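Local coordinates for uncharacterized protein (Bacteroides uniformis, PDB 4JPQ) that is of unknown function but probably binds carbohydrate through a family 9 carbohydrate-binding domain, at residues A[74-79]-A[145-150]; A[68-73]-A[188-193]. All blocks are in the same frame, centred on the assembly; numbering follows the deposited sequence.

In the fold
Contacts 1 and 2 share the strand 72-75, and their centres lie 11 Å apart on the same side of the chain's centre. Contact 1 pairs this strand with 146-150 in a small two-stranded sheet. Contact 2 brings the loop 188-193 against the corner that leads into the strand. Glu148 connects the two: its OE2 is 2.7 Å from Ser72 OG and 2.7 Å from Gln191 N, both hydrogen bonds. Leu190 CD2 also packs on Arg74 CB at 3.5 Å. Along the chain, contact 1 is nested inside the loop closed by contact 2. A sulfate, probably from the crystallisation liquor, binds near Ser78; no sugar site is identified here.

Contact 1: residues A[74-79]-A[145-150]; sequences RAVASG and PFEERL. With SO4 (sulfate ion), chain D.
Ala75 and Phe146 form an antiparallel hydrogen-bonded pair that joins strand 72-75 to strand 146-150. Ala75 N donates to Phe146 O at 2.9 Å, nearly in line with the C=O bond (163°). Phe146 N donates back to Ala75 O at 2.7 Å, but stands above the carbonyl plane of Ala75. After Ala75 the chain leaves the sheet, and Ser78 N bonds the sulfate, with SO4 O2 at 3.1 Å.

Arg74 and Glu148 find their main polar partners outside the two segments. Arg74 NH1 forms a salt bridge with Asp87, and Glu148 OE2 accepts from Ser72. Arg74 NH2 and Glu147 OE1 stay 4.9 Å apart.

Ala75 CB makes a CH-pi contact with one face of the Phe146 ring, 3.9 Å from its centroid. Arg149 NH2 lies over the opposite face, offset toward the rim. CG of Phe146 sits between the backbone N and the carbonyl carbon (chi1 57°). The Ala75 and Phe146 side chains leave the sheet on the same face, which lets the methyl meet the ring. An alanine in place of Phe146 would probably leave the methyl of Ala75 and the guanidinium of Arg149 without the flat surface they pack on.

Farther out, Arg74 CB meets Glu148 CB at 4.0 Å. Val76 CG2 lies 3.8 Å from Glu147 OE1 and sits over the centre of the Arg74 guanidinium. Pro145 CB lies against Ala75 O, with Val76 O farther off.

The contact thus rests on two backbone bonds and one aromatic cover. The charged ends turn to partners outside or lie against Val76 and the Phe146 ring. No salt bridge joins the two segments.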
loop_
_atom_site.group_PDB
_atom_site.type_symbol
_atom_site.label_atom_id
_atom_site.label_comp_id
_atom_site.label_asym_id
_atom_site.label_seq_id
_atom_site.Cartn_x
_atom_site.Cartn_y
_atom_site.Cartn_z
ATOM N N ARG A 74 8.931 -10.346 9.503
ATOM C CA ARG A 74 9.828 -11.112 8.626
ATOM C C ARG A 74 10.123 -10.290 7.373
ATOM O O ARG A 74 9.248 -9.576 6.918
ATOM C CB ARG A 74 9.099 -12.402 8.244
ATOM C CG ARG A 74 9.816 -13.386 7.334
ATOM C CD ARG A 74 8.881 -14.547 7.000
ATOM N NE ARG A 74 9.544 -15.626 6.262
ATOM C CZ ARG A 74 9.699 -15.708 4.938
ATOM N NH1 ARG A 74 9.248 -14.766 4.096
ATOM N NH2 ARG A 74 10.329 -16.764 4.433
ATOM N N ALA A 75 11.336 -10.384 6.839
ATOM C CA ALA A 75 11.723 -9.656 5.604
ATOM C C ALA A 75 12.872 -10.363 4.895
ATOM O O ALA A 75 14.002 -9.902 4.902
ATOM C CB ALA A 75 12.075 -8.220 5.915
ATOM N N VAL A 76 12.569 -11.529 4.341
ATOM C CA VAL A 76 13.545 -12.355 3.636
ATOM C C VAL A 76 13.865 -11.830 2.226
ATOM O O VAL A 76 15.006 -11.963 1.776
ATOM C CB VAL A 76 13.091 -13.853 3.601
ATOM C CG1 VAL A 76 14.080 -14.732 2.820
ATOM C CG2 VAL A 76 12.923 -14.375 5.031
ATOM N N ALA A 77 12.878 -11.247 1.549
ATOM C CA ALA A 77 13.040 -10.797 0.157
ATOM C C ALA A 77 14.323 -9.999 -0.060
ATOM O O ALA A 77 14.486 -8.959 0.546
ATOM C CB ALA A 77 11.826 -9.993 -0.280
ATOM N N SER A 78 15.235 -10.510 -0.887
ATOM C CA SER A 78 16.552 -9.871 -1.075
ATOM C C SER A 78 16.565 -8.625 -1.958
ATOM O O SER A 78 17.503 -7.831 -1.865
ATOM C CB SER A 78 17.595 -10.883 -1.571
ATOM O OG SER A 78 17.241 -11.387 -2.838
ATOM N N GLY A 79 15.571 -8.462 -2.825
ATOM C CA GLY A 79 15.500 -7.282 -3.696
ATOM C C GLY A 79 14.092 -6.841 -4.013
ATOM O O GLY A 79 13.122 -7.496 -3.620
ATOM N N PRO A 145 17.865 -7.553 4.855
ATOM C CA PRO A 145 16.805 -8.567 4.971
ATOM C C PRO A 145 17.011 -9.405 6.250
ATOM O O PRO A 145 18.155 -9.549 6.701
ATOM C CB PRO A 145 16.981 -9.445 3.717
ATOM C CG PRO A 145 17.972 -8.753 2.848
ATOM C CD PRO A 145 18.743 -7.784 3.688
ATOM N N PHE A 146 15.927 -9.923 6.835
ATOM C CA PHE A 146 16.006 -10.728 8.080
ATOM C C PHE A 146 14.958 -11.833 8.193
ATOM O O PHE A 146 13.816 -11.653 7.774
ATOM C CB PHE A 146 15.941 -9.821 9.336
ATOM C CG PHE A 146 14.709 -8.930 9.421
ATOM C CD1 PHE A 146 13.519 -9.382 10.020
ATOM C CD2 PHE A 146 14.745 -7.623 8.946
ATOM C CE1 PHE A 146 12.400 -8.557 10.117
ATOM C CE2 PHE A 146 13.625 -6.788 9.038
ATOM C CZ PHE A 146 12.448 -7.255 9.625
ATOM N N GLU A 147 15.363 -12.960 8.791
ATOM C CA GLU A 147 14.468 -14.099 9.056
ATOM C C GLU A 147 13.445 -13.712 10.120
ATOM O O GLU A 147 13.670 -12.778 10.895
ATOM C CB GLU A 147 15.254 -15.342 9.505
ATOM C CG GLU A 147 16.105 -15.973 8.393
ATOM C CD GLU A 147 15.276 -16.606 7.268
ATOM O OE1 GLU A 147 14.115 -17.040 7.483
ATOM O OE2 GLU A 147 15.791 -16.660 6.138
ATOM N N GLU A 148 12.331 -14.428 10.148
ATOM C CA GLU A 148 11.241 -14.106 11.062
ATOM C C GLU A 148 11.677 -13.894 12.526
ATOM O O GLU A 148 12.396 -14.710 13.060
ATOM C CB GLU A 148 10.131 -15.177 10.995
ATOM C CG GLU A 148 8.891 -14.841 11.823
ATOM C CD GLU A 148 7.712 -15.758 11.572
ATOM O OE1 GLU A 148 7.923 -16.931 11.225
ATOM O OE2 GLU A 148 6.563 -15.288 11.729
ATOM N N ARG A 149 11.234 -12.785 13.133
ATOM C CA ARG A 149 11.456 -12.476 14.549
ATOM C C ARG A 149 10.102 -12.540 15.263
ATOM O O ARG A 149 9.207 -11.719 15.007
ATOM C CB ARG A 149 12.039 -11.088 14.741
ATOM C CG ARG A 149 13.384 -10.830 14.074
ATOM C CD ARG A 149 13.709 -9.349 14.204
ATOM N NE ARG A 149 14.788 -8.910 13.326
ATOM C CZ ARG A 149 15.096 -7.634 13.065
ATOM N NH1 ARG A 149 14.404 -6.610 13.597
ATOM N NH2 ARG A 149 16.113 -7.368 12.242
ATOM N N LEU A 150 9.966 -13.525 16.150
ATOM C CA LEU A 150 8.757 -13.738 16.945
ATOM C C LEU A 150 8.730 -12.739 18.088
ATOM O O LEU A 150 9.786 -12.407 18.642
ATOM C CB LEU A 150 8.713 -15.173 17.507
ATOM C CG LEU A 150 8.756 -16.309 16.475
ATOM C CD1 LEU A 150 8.816 -17.671 17.139
ATOM C CD2 LEU A 150 7.558 -16.232 15.530
HETATM S S SO4 D . 13.352 -12.639 -3.205
HETATM O O1 SO4 D . 13.258 -13.516 -4.399
HETATM O O2 SO4 D . 14.296 -13.208 -2.201
HETATM O O3 SO4 D . 13.798 -11.261 -3.596
HETATM O O4 SO4 D . 12.005 -12.616 -2.590
#

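Contact 2: residues A[68-73]-A[188-193]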
loop_
_atom_site.group_PDB
_atom_site.type_symbol
_atom_site.label_atom_id
_atom_site.label_comp_id
_atom_site.label_asym_id
_atom_site.label_seq_id
_atom_site.Cartn_x
_atom_site.Cartn_y
_atom_site.Cartn_z
ATOM N N VAL A 68 1.472 -0.485 12.027
ATOM C CA VAL A 68 1.157 -1.895 12.311
ATOM C C VAL A 68 1.622 -2.342 13.704
ATOM O O VAL A 68 2.652 -1.879 14.181
ATOM C CB VAL A 68 1.885 -2.789 11.279
ATOM C CG1 VAL A 68 1.659 -4.270 11.552
ATOM C CG2 VAL A 68 1.456 -2.438 9.857
ATOM N N LYS A 69 0.838 -3.221 14.339
ATOM C CA LYS A 69 1.214 -3.915 15.582
ATOM C C LYS A 69 0.789 -5.381 15.395
ATOM O O LYS A 69 -0.407 -5.654 15.297
ATOM C CB LYS A 69 0.587 -3.302 16.842
ATOM C CG LYS A 69 1.242 -3.804 18.144
ATOM C CD LYS A 69 0.694 -3.187 19.430
ATOM C CE LYS A 69 -0.700 -3.704 19.759
ATOM N NZ LYS A 69 -1.122 -3.320 21.134
ATOM N N GLU A 70 1.764 -6.300 15.316
ATOM C CA GLU A 70 1.517 -7.752 15.100
ATOM C C GLU A 70 2.453 -8.664 15.881
ATOM O O GLU A 70 3.481 -8.218 16.390
ATOM C CB GLU A 70 1.557 -8.110 13.606
ATOM C CG GLU A 70 2.839 -7.731 12.883
ATOM C CD GLU A 70 2.816 -8.064 11.395
ATOM O OE1 GLU A 70 2.281 -9.129 10.997
ATOM O OE2 GLU A 70 3.373 -7.264 10.610
ATOM N N ALA A 71 2.082 -9.948 15.946
ATOM C CA ALA A 71 2.808 -10.967 16.742
ATOM C C ALA A 71 4.179 -11.382 16.217
ATOM O O ALA A 71 4.959 -11.971 16.970
ATOM C CB ALA A 71 1.935 -12.204 16.980
ATOM N N SER A 72 4.456 -11.122 14.939
ATOM C CA SER A 72 5.765 -11.425 14.344
ATOM C C SER A 72 6.006 -10.633 13.068
ATOM O O SER A 72 5.052 -10.203 12.417
ATOM C CB SER A 72 5.935 -12.929 14.061
ATOM O OG SER A 72 5.069 -13.395 13.039
ATOM N N VAL A 73 7.287 -10.464 12.735
ATOM C CA VAL A 73 7.730 -9.770 11.520
ATOM C C VAL A 73 8.803 -10.581 10.804
ATOM O O VAL A 73 9.509 -11.372 11.427
ATOM C CB VAL A 73 8.226 -8.338 11.801
ATOM C CG1 VAL A 73 7.071 -7.470 12.273
ATOM C CG2 VAL A 73 9.358 -8.307 12.819
ATOM N N ASP A 188 2.198 -14.191 4.114
ATOM C CA ASP A 188 1.962 -15.605 3.796
ATOM C C ASP A 188 2.846 -16.581 4.567
ATOM O O ASP A 188 2.341 -17.604 5.006
ATOM C CB ASP A 188 2.035 -15.889 2.270
ATOM C CG ASP A 188 0.881 -15.237 1.460
ATOM O OD1 ASP A 188 0.203 -14.311 1.950
ATOM O OD2 ASP A 188 0.672 -15.655 0.300
ATOM N N LYS A 189 4.128 -16.256 4.751
ATOM C CA LYS A 189 5.084 -17.143 5.462
ATOM C C LYS A 189 5.371 -16.780 6.937
ATOM O O LYS A 189 6.322 -17.293 7.550
ATOM C CB LYS A 189 6.374 -17.324 4.640
ATOM C CG LYS A 189 6.202 -18.259 3.435
ATOM C CD LYS A 189 7.529 -18.783 2.895
ATOM C CE LYS A 189 7.344 -19.999 1.997
ATOM N NZ LYS A 189 8.653 -20.664 1.729
ATOM N N LEU A 190 4.532 -15.916 7.513
ATOM C CA LEU A 190 4.618 -15.570 8.944
ATOM C C LEU A 190 4.053 -16.725 9.757
ATOM O O LEU A 190 3.364 -17.573 9.221
ATOM C CB LEU A 190 3.818 -14.291 9.270
ATOM C CG LEU A 190 4.314 -12.964 8.701
ATOM C CD1 LEU A 190 3.350 -11.858 9.068
ATOM C CD2 LEU A 190 5.705 -12.607 9.209
ATOM N N GLN A 191 4.331 -16.724 11.058
ATOM C CA GLN A 191 3.836 -17.745 12.004
ATOM C C GLN A 191 2.313 -17.895 11.936
ATOM O O GLN A 191 1.807 -19.017 11.983
ATOM C CB GLN A 191 4.236 -17.378 13.444
ATOM C CG GLN A 191 3.903 -18.424 14.508
ATOM C CD GLN A 191 4.215 -17.980 15.931
ATOM O OE1 GLN A 191 4.843 -18.716 16.686
ATOM N NE2 GLN A 191 3.791 -16.779 16.296
ATOM N N THR A 192 1.610 -16.759 11.872
ATOM C CA THR A 192 0.153 -16.702 11.765
ATOM C C THR A 192 -0.183 -15.877 10.513
ATOM O O THR A 192 -0.288 -14.641 10.587
ATOM C CB THR A 192 -0.496 -16.080 13.023
ATOM O OG1 THR A 192 0.102 -16.627 14.195
ATOM C CG2 THR A 192 -2.003 -16.362 13.047
ATOM N N PRO A 193 -0.315 -16.545 9.346
ATOM C CA PRO A 193 -0.670 -15.778 8.148
ATOM C C PRO A 193 -2.061 -15.185 8.310
ATOM O O PRO A 193 -2.894 -15.730 9.041
ATOM C CB PRO A 193 -0.610 -16.811 7.012
ATOM C CG PRO A 193 0.187 -17.938 7.547
ATOM C CD PRO A 193 -0.038 -17.958 9.026
#
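Leu190 points into the corner formed by residues 70-73, and its two methyls divide the work. The side chains of Leu190 and Glu70 cross at about a right angle. CD1 touches the carboxylate, 3.5 Å from Glu70 OE1. CD2 turns to the neighbouring strand and meets Ser72 OG and the carbonyl carbon of Val73, at 4.0 Å from Val73 C. CG of Leu190 is anti to its carbonyl carbon (chi1 -68°), with the rest of the chain extended (chi2 177°), which carries CD1 forward toward Glu70.

Glu70 is buried, and its acid group is held from outside this pair of segments. OE2 forms a salt bridge with Lys185 and accepts a hydrogen bond from Trp155 NE1. OE1 is also hydrogen-bonded elsewhere. These partners would be expected to favour the charged form. Leu190 therefore adds an apolar neighbour to a group already bound.

The side chain of Ser72 leaves the backbone toward the loop, and its OG is bonded to Glu148. OG touches Gln191 CB at 4.1 Å. It is 3.9 Å from Gln191 N, and the two are not hydrogen-bonded. The same Glu148 carboxylate bonds the Gln191 amide and so links the segments.

The chain turns a corner at Ala71. Strand 61-70 lies before it, paired with 152-162, and strand 72-75 lies after it, paired with 146-150. The loop between strands 178-186 and 195-197 packs against the residues that flank this corner. A corner that passes the chain from one sheet or face to another, with a connecting loop packed on it, is consistent with the beta-sandwich fold of CBD9-like modules.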